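Local coordinates for protein epoxyqueuosine reductase (Streptococcus thermophilus, PDB 5D6S) that belongs to the epoxyqueuosine reductase (QueG) family and binds cobalamin and two iron/sulfur clusters in a single chain, at residues K153-V156 with A160-D163; G187-L192 with I265-C270; V207-G212 with C270-G275; T223-G228 with R235-F240. All blocks are in the same frame, centred on the assembly; numbering follows the deposited sequence.

Contact 1: K153-V156 with A160-D163; sequences KGMV and ALVD
M155 and L161 make a buried apolar contact between the end of edge strand 152-155 and the loop that leads to helix 163-169. The sulfur does most of the touching. M155 SD lies 3.7 Å from L161 CG, and L161 CB and CD1 are only slightly farther from the same atom. The two side chains cross at about a right angle. The M155 CG sits beside its own backbone N (chi1 -69°), and the chain runs extended from there. This carries CE to A160, late in the loop, where M155 CE is 3.7 Å from A160 N and 4.3 Å from A160 CB.

D163 closes the other end. Its carboxylate turns back toward the strand end, with D163 OD2 3.9 Å from V156 C. That oxygen accepts a hydrogen bond from the backbone N of D157, so the turn after the strand is tied to the first residue of the helix. The backbone of the same loop serves the cofactor: L161 O and D163 N are hydrogen-bonded to cobalamin. Strand 190-197 flanks the contact, with E194 and I196 touching both M155 and L161, while V156 packs against helix 128-144.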
loop_
_atom_site.group_PDB
_atom_site.type_symbol
_atom_site.label_atom_id
_atom_site.label_comp_id
_atom_site.label_asym_id
_atom_site.label_seq_id
_atom_site.Cartn_x
_atom_site.Cartn_y
_atom_site.Cartn_z
ATOM N N LYS A 153 15.131 19.404 -2.953
ATOM C CA LYS A 153 15.309 18.011 -2.596
ATOM C C LYS A 153 13.922 17.370 -2.579
ATOM O O LYS A 153 13.115 17.651 -1.703
ATOM C CB LYS A 153 16.005 17.938 -1.235
ATOM C CG LYS A 153 16.039 16.581 -0.577
ATOM C CD LYS A 153 16.670 15.534 -1.466
ATOM C CE LYS A 153 17.001 14.306 -0.639
ATOM N NZ LYS A 153 17.078 13.115 -1.517
ATOM N N GLY A 154 13.652 16.528 -3.569
ATOM C CA GLY A 154 12.335 15.905 -3.730
ATOM C C GLY A 154 12.195 14.578 -3.003
ATOM O O GLY A 154 13.114 13.779 -2.978
ATOM N N MET A 155 11.016 14.334 -2.445
ATOM C CA MET A 155 10.704 13.072 -1.778
ATOM C C MET A 155 9.314 12.562 -2.159
ATOM O O MET A 155 8.381 13.340 -2.278
ATOM C CB MET A 155 10.774 13.249 -0.259
ATOM C CG MET A 155 12.172 13.484 0.240
ATOM S SD MET A 155 12.140 13.695 2.016
ATOM C CE MET A 155 13.897 13.657 2.375
ATOM N N VAL A 156 9.176 11.255 -2.325
ATOM C CA VAL A 156 7.845 10.653 -2.420
ATOM C C VAL A 156 7.894 9.197 -1.930
ATOM O O VAL A 156 8.479 8.345 -2.578
ATOM C CB VAL A 156 7.245 10.830 -3.839
ATOM C CG1 VAL A 156 8.301 10.614 -4.895
ATOM C CG2 VAL A 156 6.048 9.930 -4.059
ATOM N N ALA A 160 13.050 10.325 3.671
ATOM C CA ALA A 160 13.187 10.253 5.137
ATOM C C ALA A 160 12.069 10.934 5.921
ATOM O O ALA A 160 11.754 10.541 7.043
ATOM C CB ALA A 160 14.497 10.863 5.555
ATOM N N LEU A 161 11.445 11.928 5.333
ATOM C CA LEU A 161 10.363 12.608 6.038
ATOM C C LEU A 161 9.106 11.751 6.195
ATOM O O LEU A 161 8.850 10.824 5.413
ATOM C CB LEU A 161 10.000 13.939 5.353
ATOM C CG LEU A 161 11.146 14.960 5.346
ATOM C CD1 LEU A 161 10.659 16.243 4.703
ATOM C CD2 LEU A 161 11.689 15.224 6.739
ATOM N N VAL A 162 8.317 12.123 7.199
ATOM C CA VAL A 162 6.981 11.587 7.403
ATOM C C VAL A 162 6.048 12.338 6.450
ATOM O O VAL A 162 5.592 13.416 6.757
ATOM C CB VAL A 162 6.528 11.757 8.864
ATOM C CG1 VAL A 162 5.184 11.091 9.070
ATOM C CG2 VAL A 162 7.570 11.179 9.810
ATOM N N ASP A 163 5.794 11.761 5.278
ATOM C CA ASP A 163 5.038 12.421 4.204
ATOM C C ASP A 163 3.668 12.911 4.673
ATOM O O ASP A 163 3.067 13.815 4.102
ATOM C CB ASP A 163 4.805 11.441 3.051
ATOM C CG ASP A 163 6.070 11.100 2.298
ATOM O OD1 ASP A 163 7.160 11.594 2.692
ATOM O OD2 ASP A 163 5.964 10.330 1.307
#

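Contact 2: G187-L192 with I265-C270; sequences GSYMYL and ICQISC. With SF4 (iron/sulfur cluster), chain G; SF4 (iron/sulfur cluster), chain F.
S188 and Q267, both residues of the cobalamin pocket, join the turn before strand 190-197 to the short helix 265-268. Y189 is the centre of an inverse gamma turn there. The Q267 side chain is extended beyond CG and carries its amide across to the turn. Q267 NE2 donates to S188 OG at 3.1 Å, and the bond is nearly straight at 166°. The hydroxyl oxygen lies in the plane of the amide.

The Y189 ring runs obliquely alongside the same side chain, from NE2 to CB. Y189 CD1 is 3.4 Å from Q267 NE2, and the ring and amide planes are 36° apart, so this is not a flat stack. Farther out, Y189 OH comes within 3.8 Å of I268 CG1.

Segment 265-270 also serves both clusters. C266 SG binds iron FE3 of one cluster at 2.1 Å, and C270 SG binds iron FE3 of the other at 2.2 Å. S188 OG also accepts from N273 ND2, and N273 ND2 donates to Q267 O as well. The in-plane bond to S188 OG probably sets the rotation of the Q267 amide beside the cobalamin, while N273 ties S188 and the Q267 carbonyl together.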
loop_
_atom_site.group_PDB
_atom_site.type_symbol
_atom_site.label_atom_id
_atom_site.label_comp_id
_atom_site.label_asym_id
_atom_site.label_seq_id
_atom_site.Cartn_x
_atom_site.Cartn_y
_atom_site.Cartn_z
ATOM N N GLY A 187 -10.842 13.414 -0.546
ATOM C CA GLY A 187 -10.834 12.325 0.427
ATOM C C GLY A 187 -9.424 11.992 0.865
ATOM O O GLY A 187 -8.548 12.851 0.809
ATOM N N SER A 188 -9.211 10.743 1.308
ATOM C CA SER A 188 -7.854 10.212 1.555
ATOM C C SER A 188 -7.228 9.645 0.292
ATOM O O SER A 188 -6.019 9.402 0.261
ATOM C CB SER A 188 -7.841 9.160 2.655
ATOM O OG SER A 188 -8.986 8.334 2.590
ATOM N N TYR A 189 -8.021 9.504 -0.770
ATOM C CA TYR A 189 -7.515 8.951 -2.041
ATOM C C TYR A 189 -6.606 9.915 -2.780
ATOM O O TYR A 189 -6.847 10.273 -3.937
ATOM C CB TYR A 189 -8.658 8.381 -2.919
ATOM C CG TYR A 189 -9.467 7.302 -2.181
ATOM C CD1 TYR A 189 -8.847 6.142 -1.677
ATOM C CD2 TYR A 189 -10.824 7.461 -1.945
ATOM C CE1 TYR A 189 -9.568 5.174 -0.995
ATOM C CE2 TYR A 189 -11.546 6.496 -1.268
ATOM C CZ TYR A 189 -10.917 5.353 -0.791
ATOM O OH TYR A 189 -11.673 4.398 -0.128
ATOM N N MET A 190 -5.514 10.262 -2.090
ATOM C CA MET A 190 -4.407 11.071 -2.635
ATOM C C MET A 190 -3.019 10.455 -2.392
ATOM O O MET A 190 -2.729 9.959 -1.287
ATOM C CB MET A 190 -4.367 12.458 -1.984
ATOM C CG MET A 190 -5.680 13.232 -1.957
ATOM S SD MET A 190 -5.526 14.701 -0.926
ATOM C CE MET A 190 -5.510 14.015 0.742
ATOM N N TYR A 191 -2.171 10.508 -3.428
ATOM C CA TYR A 191 -0.729 10.271 -3.296
ATOM C C TYR A 191 -0.073 11.541 -2.781
ATOM O O TYR A 191 -0.472 12.635 -3.151
ATOM C CB TYR A 191 -0.089 9.956 -4.650
ATOM C CG TYR A 191 -0.743 8.838 -5.455
ATOM C CD1 TYR A 191 -1.040 7.603 -4.883
ATOM C CD2 TYR A 191 -1.035 9.012 -6.814
ATOM C CE1 TYR A 191 -1.618 6.584 -5.632
ATOM C CE2 TYR A 191 -1.595 7.986 -7.567
ATOM C CZ TYR A 191 -1.888 6.775 -6.975
ATOM O OH TYR A 191 -2.450 5.759 -7.724
ATOM N N LEU A 192 0.932 11.402 -1.931
ATOM C CA LEU A 192 1.633 12.553 -1.357
ATOM C C LEU A 192 3.100 12.642 -1.779
ATOM O O LEU A 192 3.747 11.639 -2.038
ATOM C CB LEU A 192 1.577 12.533 0.178
ATOM C CG LEU A 192 0.182 12.584 0.810
ATOM C CD1 LEU A 192 0.270 12.719 2.331
ATOM C CD2 LEU A 192 -0.646 13.707 0.210
ATOM N N ILE A 265 -9.870 -0.943 3.690
ATOM C CA ILE A 265 -11.033 -1.014 4.566
ATOM C C ILE A 265 -11.186 0.273 5.419
ATOM O O ILE A 265 -12.286 0.767 5.593
ATOM C CB ILE A 265 -10.996 -2.343 5.387
ATOM C CG1 ILE A 265 -11.281 -3.520 4.430
ATOM C CG2 ILE A 265 -12.015 -2.370 6.532
ATOM C CD1 ILE A 265 -10.853 -4.891 4.934
ATOM N N CYS A 266 -10.081 0.802 5.940
ATOM C CA CYS A 266 -10.098 1.973 6.841
ATOM C C CYS A 266 -10.348 3.277 6.099
ATOM O O CYS A 266 -10.503 4.322 6.722
ATOM C CB CYS A 266 -8.797 2.069 7.664
ATOM S SG CYS A 266 -7.238 1.852 6.753
ATOM N N GLN A 267 -10.393 3.209 4.775
ATOM C CA GLN A 267 -10.733 4.346 3.917
ATOM C C GLN A 267 -12.140 4.244 3.305
ATOM O O GLN A 267 -12.852 5.238 3.201
ATOM C CB GLN A 267 -9.717 4.461 2.773
ATOM C CG GLN A 267 -8.333 4.971 3.180
ATOM C CD GLN A 267 -7.352 4.969 2.010
ATOM O OE1 GLN A 267 -6.716 3.951 1.720
ATOM N NE2 GLN A 267 -7.224 6.103 1.337
ATOM N N ILE A 268 -12.514 3.051 2.861
ATOM C CA ILE A 268 -13.864 2.775 2.405
ATOM C C ILE A 268 -14.887 3.101 3.516
ATOM O O ILE A 268 -15.975 3.609 3.238
ATOM C CB ILE A 268 -13.990 1.296 1.961
ATOM C CG1 ILE A 268 -13.291 1.097 0.617
ATOM C CG2 ILE A 268 -15.457 0.867 1.869
ATOM C CD1 ILE A 268 -13.086 -0.352 0.221
ATOM N N SER A 269 -14.528 2.807 4.769
ATOM C CA SER A 269 -15.403 3.074 5.901
ATOM C C SER A 269 -15.402 4.559 6.338
ATOM O O SER A 269 -16.099 4.902 7.295
ATOM C CB SER A 269 -15.016 2.193 7.098
ATOM O OG SER A 269 -13.892 2.713 7.820
ATOM N N CYS A 270 -14.627 5.424 5.672
ATOM C CA CYS A 270 -14.481 6.815 6.093
ATOM C C CYS A 270 -15.517 7.724 5.443
ATOM O O CYS A 270 -15.636 7.752 4.215
ATOM C CB CYS A 270 -13.084 7.359 5.797
ATOM S SG CYS A 270 -12.744 8.997 6.531
HETATM FE FE1 SF4 G . -4.541 -1.716 7.734
HETATM FE FE2 SF4 G . -6.764 -2.494 6.686
HETATM FE FE3 SF4 G . -6.493 -0.026 7.487
HETATM FE FE4 SF4 G . -6.690 -1.915 9.217
HETATM S S1 SF4 G . -8.117 -1.327 7.818
HETATM S S2 SF4 G . -5.294 -0.365 9.173
HETATM S S3 SF4 G . -5.669 -3.476 8.141
HETATM S S4 SF4 G . -5.429 -1.006 5.953
HETATM FE FE1 SF4 F . -11.615 7.287 10.732
HETATM FE FE2 SF4 F . -13.839 8.618 10.662
HETATM FE FE3 SF4 F . -12.300 8.668 8.656
HETATM FE FE4 SF4 F . -11.688 9.826 10.909
HETATM S S1 SF4 F . -13.193 10.346 9.552
HETATM S S2 SF4 F . -10.456 8.667 9.644
HETATM S S3 SF4 F . -12.499 8.396 12.288
HETATM S S4 SF4 F . -13.261 6.999 9.464
#

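Contact 3: V207-G212 with C270-G275; sequences VDYGCG and CPYNRG. With SF4 (iron/sulfur cluster), chain F.
Y272 does two jobs at once: its hydroxyl bonds to the backbone of the opposing loop, and one edge of its ring borders an iron/sulfur cluster. Y272 OH donates to G210 O at 2.5 Å. The donor lies in the carbonyl plane, on a lone pair, with a C=O...donor angle of 144°. On the cluster side, Y272 CD1 is 3.8 Å from sulfur S1, which lies in the plane of the ring.

Y209 meets the same tyrosine near its hydroxyl end. Y209 CB is 3.6 Å from Y272 OH. The Y209 CG sits between its backbone N and carbonyl carbon (chi1 49°), which brings Y209 CD2 to 3.8 Å from Y272 CE2, the two rings crossing at a slant. Y209 OH itself is hydrogen-bonded to the backbone N of K184. The methyl V207 CG1 lies over the centre of one face of the Y209 ring.

Both segments hold the same cluster. C211 SG binds iron FE4 at 2.3 Å, and C270 is the ligand from the other segment. P271 follows C270 directly, the Cys-Pro pair familiar from ferredoxin-like cluster motifs, and P271 CD lies 3.7 Å from sulfur S4. The carbonyl gripped by Y272 belongs to the residue just before C211. The phenol therefore ties together the backbones that carry two of the cluster's cysteine ligands, and its ring edge borders sulfur S1 and probably helps to shield it.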
loop_
_atom_site.group_PDB
_atom_site.type_symbol
_atom_site.label_atom_id
_atom_site.label_comp_id
_atom_site.label_asym_id
_atom_site.label_seq_id
_atom_site.Cartn_x
_atom_site.Cartn_y
_atom_site.Cartn_z
ATOM N N VAL A 207 -6.145 23.156 8.637
ATOM C CA VAL A 207 -7.521 22.825 8.282
ATOM C C VAL A 207 -8.392 22.840 9.545
ATOM O O VAL A 207 -7.907 22.531 10.637
ATOM C CB VAL A 207 -7.575 21.476 7.489
ATOM C CG1 VAL A 207 -8.894 20.744 7.678
ATOM C CG2 VAL A 207 -7.331 21.710 6.000
ATOM N N ASP A 208 -9.663 23.230 9.384
ATOM C CA ASP A 208 -10.615 23.332 10.498
ATOM C C ASP A 208 -11.217 21.955 10.792
ATOM O O ASP A 208 -11.428 21.592 11.953
ATOM C CB ASP A 208 -11.723 24.339 10.176
ATOM N N TYR A 209 -11.491 21.200 9.726
ATOM C CA TYR A 209 -12.208 19.925 9.835
ATOM C C TYR A 209 -11.315 18.772 10.269
ATOM O O TYR A 209 -10.135 18.714 9.929
ATOM C CB TYR A 209 -12.943 19.569 8.534
ATOM C CG TYR A 209 -12.113 19.666 7.270
ATOM C CD1 TYR A 209 -12.013 20.864 6.573
ATOM C CD2 TYR A 209 -11.452 18.549 6.752
ATOM C CE1 TYR A 209 -11.269 20.952 5.404
ATOM C CE2 TYR A 209 -10.715 18.629 5.584
ATOM C CZ TYR A 209 -10.624 19.827 4.909
ATOM O OH TYR A 209 -9.903 19.922 3.739
ATOM N N GLY A 210 -11.915 17.869 11.038
ATOM C CA GLY A 210 -11.229 16.719 11.605
ATOM C C GLY A 210 -12.114 15.483 11.628
ATOM O O GLY A 210 -13.019 15.317 10.787
ATOM N N CYS A 211 -11.877 14.629 12.614
ATOM C CA CYS A 211 -12.621 13.375 12.745
ATOM C C CYS A 211 -13.915 13.553 13.555
ATOM O O CYS A 211 -14.999 13.113 13.144
ATOM C CB CYS A 211 -11.732 12.298 13.399
ATOM S SG CYS A 211 -10.658 11.398 12.253
ATOM N N GLY A 212 -13.786 14.215 14.698
ATOM C CA GLY A 212 -14.870 14.342 15.642
ATOM C C GLY A 212 -14.823 13.150 16.552
ATOM O O GLY A 212 -13.786 12.857 17.146
ATOM N N CYS A 270 -14.627 5.424 5.672
ATOM C CA CYS A 270 -14.481 6.815 6.093
ATOM C C CYS A 270 -15.517 7.724 5.443
ATOM O O CYS A 270 -15.636 7.752 4.215
ATOM C CB CYS A 270 -13.084 7.359 5.797
ATOM S SG CYS A 270 -12.744 8.997 6.531
ATOM N N PRO A 271 -16.255 8.498 6.275
ATOM C CA PRO A 271 -17.278 9.434 5.813
ATOM C C PRO A 271 -16.764 10.356 4.731
ATOM O O PRO A 271 -17.456 10.584 3.746
ATOM C CB PRO A 271 -17.590 10.251 7.059
ATOM C CG PRO A 271 -17.288 9.340 8.197
ATOM C CD PRO A 271 -16.126 8.514 7.747
ATOM N N TYR A 272 -15.541 10.861 4.889
ATOM C CA TYR A 272 -14.977 11.790 3.909
ATOM C C TYR A 272 -14.787 11.195 2.534
ATOM O O TYR A 272 -14.518 11.933 1.580
ATOM C CB TYR A 272 -13.643 12.348 4.378
ATOM C CG TYR A 272 -13.734 13.334 5.502
ATOM C CD1 TYR A 272 -13.780 12.907 6.830
ATOM C CD2 TYR A 272 -13.778 14.708 5.242
ATOM C CE1 TYR A 272 -13.846 13.831 7.873
ATOM C CE2 TYR A 272 -13.857 15.641 6.270
ATOM C CZ TYR A 272 -13.880 15.203 7.578
ATOM O OH TYR A 272 -13.942 16.135 8.580
ATOM N N ASN A 273 -14.887 9.871 2.418
ATOM C CA ASN A 273 -14.776 9.208 1.106
ATOM C C ASN A 273 -16.142 8.855 0.526
ATOM O O ASN A 273 -16.245 8.457 -0.634
ATOM C CB ASN A 273 -13.869 7.972 1.188
ATOM C CG ASN A 273 -12.384 8.336 1.364
ATOM O OD1 ASN A 273 -11.857 9.161 0.630
ATOM N ND2 ASN A 273 -11.718 7.713 2.346
ATOM N N ARG A 274 -17.177 9.047 1.347
ATOM C CA ARG A 274 -18.588 8.811 1.000
ATOM C C ARG A 274 -18.921 9.089 -0.469
ATOM O O ARG A 274 -19.443 8.209 -1.159
ATOM C CB ARG A 274 -19.487 9.654 1.923
ATOM C CG ARG A 274 -20.973 9.349 1.887
ATOM C CD ARG A 274 -21.310 7.995 2.484
ATOM N NE ARG A 274 -22.765 7.836 2.370
ATOM C CZ ARG A 274 -23.404 6.756 1.909
ATOM N NH1 ARG A 274 -22.751 5.643 1.573
ATOM N NH2 ARG A 274 -24.728 6.772 1.825
ATOM N N GLY A 275 -18.609 10.284 -0.962
ATOM C CA GLY A 275 -19.017 10.637 -2.313
ATOM C C GLY A 275 -18.001 11.370 -3.147
ATOM O O GLY A 275 -18.213 12.525 -3.516
HETATM FE FE1 SF4 F . -11.615 7.287 10.732
HETATM FE FE2 SF4 F . -13.839 8.618 10.662
HETATM FE FE3 SF4 F . -12.300 8.668 8.656
HETATM FE FE4 SF4 F . -11.688 9.826 10.909
HETATM S S1 SF4 F . -13.193 10.346 9.552
HETATM S S2 SF4 F . -10.456 8.667 9.644
HETATM S S3 SF4 F . -12.499 8.396 12.288
HETATM S S4 SF4 F . -13.261 6.999 9.464
#

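Contact 4: T223-G228 with R235-F240; sequences TSCLIG and RRCLSF. With SF4 (iron/sulfur cluster), chain G.
T223 and R236 hold each other by two hydrogen bonds that run in opposite directions, within the 4Fe-4S double cluster binding domain. The R236 side chain bends at its third torsion (chi3 42°) and folds back over the loop, so that one edge of the guanidinium faces T223. R236 NH2 donates to T223 O at 2.8 Å, nearly straight at 170°. The carbonyl oxygen lies in the guanidinium plane, and the donor lies in the carbonyl plane on a lone pair. In return T223 OG1 donates to R236 O at 2.7 Å, but from above the plane of that carbonyl. R236 NH2 also forms a salt bridge with E251, which probably helps to hold the guanidinium in place.

The other branch of T223 is apolar. T223 CG2 touches L238 CD2 at 3.8 Å, and F252 of helix 250-255 packs against T223, R236 and L238.

Next to this pair, C225 points at the backbone of the other segment. C225 CB is 3.8 Å from R236 C, and C225 SG is 4.1 Å from C237 CB. C237 turns its own sulfur to the cluster, with SG opposite the backbone N (chi1 -167°). C237 is also the N-cap of helix 238-243, where its sulfur accepts a weak 3.4 Å bond from S239 N. The same C237 SG binds iron FE1 at 2.1 Å.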
loop_
_atom_site.group_PDB
_atom_site.type_symbol
_atom_site.label_atom_id
_atom_site.label_comp_id
_atom_site.label_asym_id
_atom_site.label_seq_id
_atom_site.Cartn_x
_atom_site.Cartn_y
_atom_site.Cartn_z
ATOM N N THR A 223 -8.228 -6.416 11.625
ATOM C CA THR A 223 -7.236 -6.887 12.581
ATOM C C THR A 223 -7.194 -6.035 13.849
ATOM O O THR A 223 -6.472 -6.373 14.785
ATOM C CB THR A 223 -5.811 -6.881 11.968
ATOM O OG1 THR A 223 -5.452 -5.555 11.566
ATOM C CG2 THR A 223 -5.742 -7.774 10.769
ATOM N N SER A 224 -7.935 -4.920 13.861
ATOM C CA SER A 224 -7.879 -3.942 14.963
ATOM C C SER A 224 -6.457 -3.438 15.190
ATOM O O SER A 224 -6.044 -3.225 16.327
ATOM C CB SER A 224 -8.401 -4.513 16.289
ATOM O OG SER A 224 -9.738 -4.937 16.182
ATOM N N CYS A 225 -5.721 -3.182 14.113
ATOM C CA CYS A 225 -4.330 -2.694 14.266
ATOM C C CYS A 225 -4.286 -1.201 14.703
ATOM O O CYS A 225 -3.385 -0.792 15.454
ATOM C CB CYS A 225 -3.483 -2.912 12.997
ATOM S SG CYS A 225 -4.003 -1.972 11.524
ATOM N N LEU A 226 -5.261 -0.420 14.235
ATOM C CA LEU A 226 -5.332 1.023 14.518
ATOM C C LEU A 226 -5.540 1.269 16.010
ATOM O O LEU A 226 -6.401 0.644 16.621
ATOM C CB LEU A 226 -6.478 1.648 13.738
ATOM C CG LEU A 226 -6.267 1.637 12.233
ATOM C CD1 LEU A 226 -7.564 1.839 11.462
ATOM C CD2 LEU A 226 -5.248 2.688 11.810
ATOM N N ILE A 227 -4.741 2.153 16.598
ATOM C CA ILE A 227 -4.701 2.290 18.065
ATOM C C ILE A 227 -5.698 3.327 18.587
ATOM O O ILE A 227 -6.155 3.216 19.725
ATOM C CB ILE A 227 -3.287 2.593 18.577
ATOM C CG1 ILE A 227 -2.388 1.391 18.268
ATOM C CG2 ILE A 227 -3.298 2.910 20.065
ATOM C CD1 ILE A 227 -0.986 1.452 18.852
ATOM N N GLY A 228 -6.089 4.264 17.725
ATOM C CA GLY A 228 -7.102 5.272 18.054
ATOM C C GLY A 228 -6.680 6.710 17.780
ATOM O O GLY A 228 -7.507 7.534 17.380
ATOM N N ARG A 235 2.694 -4.052 11.910
ATOM C CA ARG A 235 2.858 -5.461 11.971
ATOM C C ARG A 235 1.538 -6.230 11.761
ATOM O O ARG A 235 1.578 -7.340 11.242
ATOM C CB ARG A 235 3.376 -5.734 13.373
ATOM C CG ARG A 235 4.660 -6.516 13.538
ATOM C CD ARG A 235 5.886 -5.858 12.949
ATOM N NE ARG A 235 6.584 -6.952 12.287
ATOM C CZ ARG A 235 7.445 -6.851 11.279
ATOM N NH1 ARG A 235 7.816 -5.686 10.785
ATOM N NH2 ARG A 235 7.931 -7.955 10.768
ATOM N N ARG A 236 0.392 -5.666 12.158
ATOM C CA ARG A 236 -0.933 -6.311 11.945
ATOM C C ARG A 236 -1.792 -5.631 10.875
ATOM O O ARG A 236 -2.933 -5.987 10.674
ATOM C CB ARG A 236 -1.729 -6.394 13.239
ATOM C CG ARG A 236 -1.023 -7.174 14.340
ATOM C CD ARG A 236 -1.801 -7.249 15.659
ATOM N NE ARG A 236 -3.224 -7.505 15.418
ATOM C CZ ARG A 236 -3.742 -8.696 15.140
ATOM N NH1 ARG A 236 -2.971 -9.805 15.097
ATOM N NH2 ARG A 236 -5.034 -8.792 14.907
ATOM N N CYS A 237 -1.253 -4.649 10.183
ATOM C CA CYS A 237 -1.962 -4.129 9.021
ATOM C C CYS A 237 -1.940 -5.185 7.900
ATOM O O CYS A 237 -0.895 -5.748 7.589
ATOM C CB CYS A 237 -1.355 -2.821 8.481
ATOM S SG CYS A 237 -2.486 -2.022 7.298
ATOM N N LEU A 238 -3.087 -5.429 7.291
ATOM C CA LEU A 238 -3.155 -6.314 6.145
ATOM C C LEU A 238 -2.406 -5.746 4.965
ATOM O O LEU A 238 -1.962 -6.501 4.097
ATOM C CB LEU A 238 -4.604 -6.557 5.743
ATOM C CG LEU A 238 -5.486 -7.301 6.753
ATOM C CD1 LEU A 238 -6.847 -7.513 6.123
ATOM C CD2 LEU A 238 -4.891 -8.620 7.182
ATOM N N SER A 239 -2.277 -4.420 4.886
ATOM C CA SER A 239 -1.494 -3.841 3.780
ATOM C C SER A 239 -0.061 -4.330 3.871
ATOM O O SER A 239 0.594 -4.631 2.864
ATOM C CB SER A 239 -1.517 -2.323 3.803
ATOM O OG SER A 239 -0.864 -1.793 2.649
ATOM N N PHE A 240 0.417 -4.437 5.109
ATOM C CA PHE A 240 1.751 -4.930 5.378
ATOM C C PHE A 240 1.796 -6.402 5.086
ATOM O O PHE A 240 2.712 -6.873 4.429
ATOM C CB PHE A 240 2.155 -4.643 6.835
ATOM C CG PHE A 240 3.450 -5.286 7.246
ATOM C CD1 PHE A 240 4.630 -4.991 6.578
ATOM C CD2 PHE A 240 3.480 -6.226 8.248
ATOM C CE1 PHE A 240 5.820 -5.599 6.947
ATOM C CE2 PHE A 240 4.650 -6.860 8.583
ATOM C CZ PHE A 240 5.821 -6.542 7.954
HETATM FE FE1 SF4 G . -4.541 -1.716 7.734
HETATM FE FE2 SF4 G . -6.764 -2.494 6.686
HETATM FE FE3 SF4 G . -6.493 -0.026 7.487
HETATM FE FE4 SF4 G . -6.690 -1.915 9.217
HETATM S S1 SF4 G . -8.117 -1.327 7.818
HETATM S S2 SF4 G . -5.294 -0.365 9.173
HETATM S S3 SF4 G . -5.669 -3.476 8.141
HETATM S S4 SF4 G . -5.429 -1.006 5.953
#

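Overall arrangement
All four contacts gather round the bound groups. Contacts 1 and 2 belong to neighbouring strands of one antiparallel sheet and meet where V156 CG2 lies 3.5 Å from L192 O; backbone atoms of both are hydrogen-bonded to cobalamin. Contacts 2 and 3 have centres about 10 Å apart and share C270. N273 of contact 3 joins them, its ND2 lying 2.8 Å from S188 OG. Contact 4 is nested in the chain loops closed by contacts 2 and 3. It shares a cluster with contact 2, where L226 CD1 is 4.0 Å from C266 CB, and S239 reaches cobalamin. Segment 265-270 thus links both clusters with the cobalamin pocket.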